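Local coordinates for chemosensory protein (PDB 1N8V), which binds long-chain aliphatic ligands such as bromo-dodecanol inside a small all-helical fold and probably carries hydrophobic chemical signals in the moth, at residues Gly65-Arg68 with Val69-Leu73; Asn76-Glu79 with Ile80-Leu84. All coordinates share one frame; numbering follows the deposited sequence.

How the contacts relate
Contacts 1 and 2 sit on two consecutive helices, 60-76 and 78-88, with their centres about 11 Å apart. Contact 1 is the middle part of the first helix, a little over two turns; contact 2 takes in the break at E77 and the start of the second. They meet through apolar side chains: CG2 of I70 lies 3.7 Å from CZ3 of W81, and CD1 of L73 is 3.8 Å from CD1 of L84, while CD2 of L73 packs against CG2 of I80. The same bromo-dodecanol touches both, its brominated half along G65, A66 and V69, its mid-chain at I70 and its hydroxyl half at W81. Outside the two contacts, T85 and D89 hydrogen-bond this ligand.

Contact 1. Residues Gly65-Arg68 with Val69-Leu73. With BDD (bromo-dodecanol), chain E.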
loop_
_atom_site.group_PDB
_atom_site.type_symbol
_atom_site.label_atom_id
_atom_site.label_comp_id
_atom_site.label_asym_id
_atom_site.label_seq_id
_atom_site.Cartn_x
_atom_site.Cartn_y
_atom_site.Cartn_z
ATOM N N GLY A 65 -8.971 1.444 1.916
ATOM C CA GLY A 65 -7.777 2.276 1.853
ATOM C C GLY A 65 -6.745 1.708 0.893
ATOM O O GLY A 65 -6.076 2.477 0.183
ATOM N N ALA A 66 -6.602 0.387 0.840
ATOM C CA ALA A 66 -5.635 -0.215 -0.067
ATOM C C ALA A 66 -5.995 0.120 -1.496
ATOM O O ALA A 66 -5.125 0.547 -2.274
ATOM C CB ALA A 66 -5.568 -1.715 0.116
ATOM N N TYR A 67 -7.279 -0.003 -1.837
ATOM C CA TYR A 67 -7.679 0.319 -3.201
ATOM C C TYR A 67 -7.497 1.792 -3.522
ATOM O O TYR A 67 -7.088 2.134 -4.625
ATOM C CB TYR A 67 -9.101 -0.105 -3.557
ATOM C CG TYR A 67 -9.322 0.197 -5.015
ATOM C CD1 TYR A 67 -8.506 -0.389 -5.994
ATOM C CD2 TYR A 67 -10.220 1.166 -5.408
ATOM C CE1 TYR A 67 -8.647 -0.067 -7.318
ATOM C CE2 TYR A 67 -10.371 1.488 -6.737
ATOM C CZ TYR A 67 -9.599 0.858 -7.693
ATOM O OH TYR A 67 -9.767 1.212 -9.020
ATOM N N ARG A 68 -7.810 2.683 -2.584
ATOM C CA ARG A 68 -7.587 4.094 -2.797
ATOM C C ARG A 68 -6.112 4.412 -3.106
ATOM O O ARG A 68 -5.786 5.128 -4.060
ATOM C CB ARG A 68 -8.072 4.847 -1.559
ATOM C CG ARG A 68 -7.746 6.307 -1.537
ATOM C CD ARG A 68 -8.648 7.168 -2.366
ATOM N NE ARG A 68 -8.286 8.554 -2.124
ATOM C CZ ARG A 68 -7.487 9.272 -2.905
ATOM N NH1 ARG A 68 -6.998 8.802 -4.045
ATOM N NH2 ARG A 68 -7.200 10.506 -2.558
ATOM N N VAL A 69 -5.212 3.859 -2.303
ATOM C CA VAL A 69 -3.781 4.090 -2.484
ATOM C C VAL A 69 -3.295 3.482 -3.795
ATOM O O VAL A 69 -2.597 4.134 -4.578
ATOM C CB VAL A 69 -2.963 3.528 -1.300
ATOM C CG1 VAL A 69 -1.481 3.534 -1.639
ATOM C CG2 VAL A 69 -3.230 4.321 -0.026
ATOM N N ILE A 70 -3.704 2.249 -4.057
ATOM C CA ILE A 70 -3.250 1.556 -5.257
ATOM C C ILE A 70 -3.716 2.264 -6.533
ATOM O O ILE A 70 -2.932 2.464 -7.464
ATOM C CB ILE A 70 -3.679 0.071 -5.216
ATOM C CG1 ILE A 70 -2.852 -0.668 -4.174
ATOM C CG2 ILE A 70 -3.531 -0.586 -6.586
ATOM C CD1 ILE A 70 -3.377 -2.049 -3.842
ATOM N N GLU A 71 -4.980 2.697 -6.570
ATOM C CA GLU A 71 -5.492 3.405 -7.747
ATOM C C GLU A 71 -4.705 4.701 -7.962
ATOM O O GLU A 71 -4.350 5.053 -9.103
ATOM C CB GLU A 71 -6.991 3.719 -7.606
ATOM C CG GLU A 71 -7.544 4.354 -8.880
ATOM C CD GLU A 71 -8.931 4.944 -8.745
ATOM O OE1 GLU A 71 -9.367 5.193 -7.609
ATOM O OE2 GLU A 71 -9.554 5.202 -9.803
ATOM N N HIS A 72 -4.426 5.440 -6.888
ATOM C CA HIS A 72 -3.652 6.668 -7.000
ATOM C C HIS A 72 -2.263 6.403 -7.578
ATOM O O HIS A 72 -1.784 7.135 -8.440
ATOM C CB HIS A 72 -3.492 7.348 -5.630
ATOM C CG HIS A 72 -2.669 8.596 -5.693
ATOM N ND1 HIS A 72 -1.315 8.651 -5.432
ATOM C CD2 HIS A 72 -3.028 9.848 -6.061
ATOM C CE1 HIS A 72 -0.881 9.887 -5.629
ATOM N NE2 HIS A 72 -1.906 10.635 -5.991
ATOM N N LEU A 73 -1.588 5.365 -7.086
ATOM C CA LEU A 73 -0.248 5.053 -7.591
ATOM C C LEU A 73 -0.261 4.647 -9.049
ATOM O O LEU A 73 0.568 5.109 -9.832
ATOM C CB LEU A 73 0.403 3.955 -6.751
ATOM C CG LEU A 73 0.615 4.264 -5.264
ATOM C CD1 LEU A 73 1.147 3.010 -4.562
ATOM C CD2 LEU A 73 1.544 5.472 -5.068
HETATM O O1 BDD E . 0.349 -6.418 -6.998
HETATM C C1 BDD E . -0.117 -5.946 -5.733
HETATM C C2 BDD E . 0.875 -4.941 -5.133
HETATM C C3 BDD E . 0.254 -4.263 -3.914
HETATM C C4 BDD E . 1.132 -3.162 -3.312
HETATM C C5 BDD E . 0.264 -2.011 -2.789
HETATM C C6 BDD E . 0.558 -1.634 -1.347
HETATM C C7 BDD E . -0.325 -0.482 -0.859
HETATM C C8 BDD E . -1.012 -0.804 0.450
HETATM C C9 BDD E . -1.617 0.431 1.102
HETATM C C10 BDD E . -2.312 0.089 2.422
HETATM C C11 BDD E . -3.455 1.027 2.823
HETATM C C12 BDD E . -4.514 0.396 3.784
HETATM BR BR BDD E . -4.993 1.567 4.786
HETATM O O HOH W 1 -7.615 6.565 -5.565
#
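Y67 and E71, one helical turn apart, meet through a CH-pi contact: CB of E71 sits over one face of the tyrosine ring, 4.2 Å from its centroid and offset toward the rim. Both side chains leave with CG anti to the backbone N (chi1 -176° for Y67), which carries the E71 chain obliquely across the phenol, the carboxylate plane turned 21° from the ring. Y98 and R101 of helix 95-102 also touch this side chain. An alanine in place of Y67 takes away the ring over CB of E71, and would probably leave the glutamate chain freer to turn, with its water as the remaining hold described here, and a gap beside Y98.

The polar side is gathered by a water. It donates to the backbone O of R68 and, at 3.0 Å, to OE1 of E71, and it accepts from NH1 of R68 at 2.8 Å, lying in the guanidinium plane at its edge. Arginine and glutamate are thus linked through water, while NE of R68 forms a salt bridge with D14.

Backbone bonds one turn apart run from the N of V69, I70, E71 and H72 to the O of G65, A66, Y67 and R68 in turn. On the pocket side, I70 CG1 packs 3.7 Å from C5 of bromo-dodecanol, and the backbone N of A66 is 3.6 Å from C12. This part of the helix is therefore amphipathic, apolar toward the ligand and hydrated where R68 and E71 share their water.

Contact 2. Residues Asn76-Glu79 with Ile80-Leu84; sequences NEIE and IWREL. With BDD (bromo-dodecanol), chain E.
I80 lies beside E77, the N-cap residue of helix 78-88, and its CD1 comes 4.0 Å from CB of E77, the two side chains pointing the same way. A water ties this first turn together: it donates to OE1 of E77 and, at 2.6 Å, to OE1 of E79, and accepts a long 3.3 Å bond from the backbone N of I80. OE2 of E77 has its own salt bridge to K20.

W81 gives its backbone N to the O of E77 in a nearly straight bond (173°). Its CG stands anti to the backbone N (chi1 167°), and the indole leads off into the pocket, where CZ3 is 3.8 Å from C2 of bromo-dodecanol; NE1 hydrogen-bonds E99.

The R82 side chain is extended from CG to NE and runs alongside I78, whose CG2 rests over one face of the guanidinium. E83 bonds through its backbone N to the O of E79, and its carboxylate forms a salt bridge with R33. L84 turns to V30 and M31 and touches a second bromo-dodecanol, while its backbone N closes the next turn on the O of I80 at 3.0 Å.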
loop_
_atom_site.group_PDB
_atom_site.type_symbol
_atom_site.label_atom_id
_atom_site.label_comp_id
_atom_site.label_asym_id
_atom_site.label_seq_id
_atom_site.Cartn_x
_atom_site.Cartn_y
_atom_site.Cartn_z
ATOM N N ASN A 76 -1.088 8.015 -11.018
ATOM C CA ASN A 76 -0.233 9.188 -10.831
ATOM C C ASN A 76 1.225 8.977 -10.430
ATOM O O ASN A 76 2.022 9.905 -10.450
ATOM C CB ASN A 76 -0.898 10.096 -9.797
ATOM C CG ASN A 76 -2.344 10.427 -10.163
ATOM O OD1 ASN A 76 -2.589 11.002 -11.221
ATOM N ND2 ASN A 76 -3.298 10.067 -9.302
ATOM N N GLU A 77 1.583 7.763 -10.027
ATOM C CA GLU A 77 2.947 7.469 -9.590
ATOM C C GLU A 77 3.344 6.104 -10.103
ATOM O O GLU A 77 3.652 5.186 -9.342
ATOM C CB GLU A 77 3.083 7.519 -8.061
ATOM C CG GLU A 77 2.781 8.878 -7.427
ATOM C CD GLU A 77 3.826 9.936 -7.718
ATOM O OE1 GLU A 77 4.859 9.642 -8.365
ATOM O OE2 GLU A 77 3.608 11.102 -7.293
ATOM N N ILE A 78 3.357 5.987 -11.422
ATOM C CA ILE A 78 3.608 4.703 -12.072
ATOM C C ILE A 78 4.904 4.017 -11.631
ATOM O O ILE A 78 4.912 2.825 -11.392
ATOM C CB ILE A 78 3.600 4.899 -13.585
ATOM C CG1 ILE A 78 2.227 5.413 -14.037
ATOM C CG2 ILE A 78 3.980 3.597 -14.294
ATOM C CD1 ILE A 78 2.186 5.820 -15.492
ATOM N N GLU A 79 5.990 4.768 -11.508
ATOM C CA GLU A 79 7.260 4.202 -11.088
ATOM C C GLU A 79 7.179 3.602 -9.676
ATOM O O GLU A 79 7.769 2.561 -9.408
ATOM C CB GLU A 79 8.347 5.281 -11.141
ATOM C CG GLU A 79 8.577 5.904 -12.504
ATOM C CD GLU A 79 7.553 6.964 -12.885
ATOM O OE1 GLU A 79 6.870 7.564 -12.004
ATOM O OE2 GLU A 79 7.427 7.211 -14.104
ATOM N N ILE A 80 6.464 4.278 -8.776
ATOM C CA ILE A 80 6.292 3.770 -7.404
ATOM C C ILE A 80 5.445 2.483 -7.442
ATOM O O ILE A 80 5.804 1.483 -6.844
ATOM C CB ILE A 80 5.672 4.839 -6.497
ATOM C CG1 ILE A 80 6.672 5.982 -6.245
ATOM C CG2 ILE A 80 5.183 4.206 -5.193
ATOM C CD1 ILE A 80 6.088 7.136 -5.475
ATOM N N TRP A 81 4.334 2.512 -8.168
ATOM C CA TRP A 81 3.520 1.299 -8.324
ATOM C C TRP A 81 4.360 0.138 -8.836
ATOM O O TRP A 81 4.330 -0.956 -8.267
ATOM C CB TRP A 81 2.354 1.541 -9.285
ATOM C CG TRP A 81 1.640 0.291 -9.749
ATOM C CD1 TRP A 81 1.574 -0.157 -11.027
ATOM C CD2 TRP A 81 0.930 -0.689 -8.955
ATOM N NE1 TRP A 81 0.839 -1.320 -11.098
ATOM C CE2 TRP A 81 0.428 -1.667 -9.839
ATOM C CE3 TRP A 81 0.615 -0.813 -7.600
ATOM C CZ2 TRP A 81 -0.334 -2.750 -9.400
ATOM C CZ3 TRP A 81 -0.107 -1.900 -7.183
ATOM C CH2 TRP A 81 -0.585 -2.841 -8.065
ATOM N N ARG A 82 5.137 0.382 -9.878
ATOM C CA ARG A 82 5.914 -0.710 -10.439
ATOM C C ARG A 82 6.941 -1.321 -9.480
ATOM O O ARG A 82 7.121 -2.555 -9.462
ATOM C CB ARG A 82 6.516 -0.304 -11.762
ATOM C CG ARG A 82 5.404 -0.246 -12.765
ATOM C CD ARG A 82 5.876 0.083 -14.102
ATOM N NE ARG A 82 4.796 0.035 -15.065
ATOM C CZ ARG A 82 4.979 0.038 -16.368
ATOM N NH1 ARG A 82 3.935 0.003 -17.175
ATOM N NH2 ARG A 82 6.204 0.048 -16.856
ATOM N N GLU A 83 7.617 -0.486 -8.706
ATOM C CA GLU A 83 8.611 -1.029 -7.803
ATOM C C GLU A 83 7.953 -1.769 -6.665
ATOM O O GLU A 83 8.475 -2.801 -6.204
ATOM C CB GLU A 83 9.594 0.037 -7.282
ATOM C CG GLU A 83 9.023 1.068 -6.343
ATOM C CD GLU A 83 10.056 2.099 -5.952
ATOM O OE1 GLU A 83 11.260 1.797 -6.127
ATOM O OE2 GLU A 83 9.685 3.181 -5.481
ATOM N N LEU A 84 6.787 -1.301 -6.207
ATOM C CA LEU A 84 6.097 -1.972 -5.108
ATOM C C LEU A 84 5.530 -3.324 -5.523
ATOM O O LEU A 84 5.678 -4.316 -4.830
ATOM C CB LEU A 84 4.978 -1.079 -4.558
ATOM C CG LEU A 84 5.418 0.080 -3.683
ATOM C CD1 LEU A 84 4.264 1.042 -3.477
ATOM C CD2 LEU A 84 5.890 -0.418 -2.350
HETATM O O1 BDD E . 0.349 -6.418 -6.998
HETATM C C1 BDD E . -0.117 -5.946 -5.733
HETATM C C2 BDD E . 0.875 -4.941 -5.133
HETATM C C3 BDD E . 0.254 -4.263 -3.914
HETATM C C4 BDD E . 1.132 -3.162 -3.312
HETATM C C5 BDD E . 0.264 -2.011 -2.789
HETATM C C6 BDD E . 0.558 -1.634 -1.347
HETATM C C7 BDD E . -0.325 -0.482 -0.859
HETATM C C8 BDD E . -1.012 -0.804 0.450
HETATM C C9 BDD E . -1.617 0.431 1.102
HETATM C C10 BDD E . -2.312 0.089 2.422
HETATM C C11 BDD E . -3.455 1.027 2.823
HETATM C C12 BDD E . -4.514 0.396 3.784
HETATM BR BR BDD E . -4.993 1.567 4.786
HETATM O O HOH W 2 6.406 7.488 -9.415
#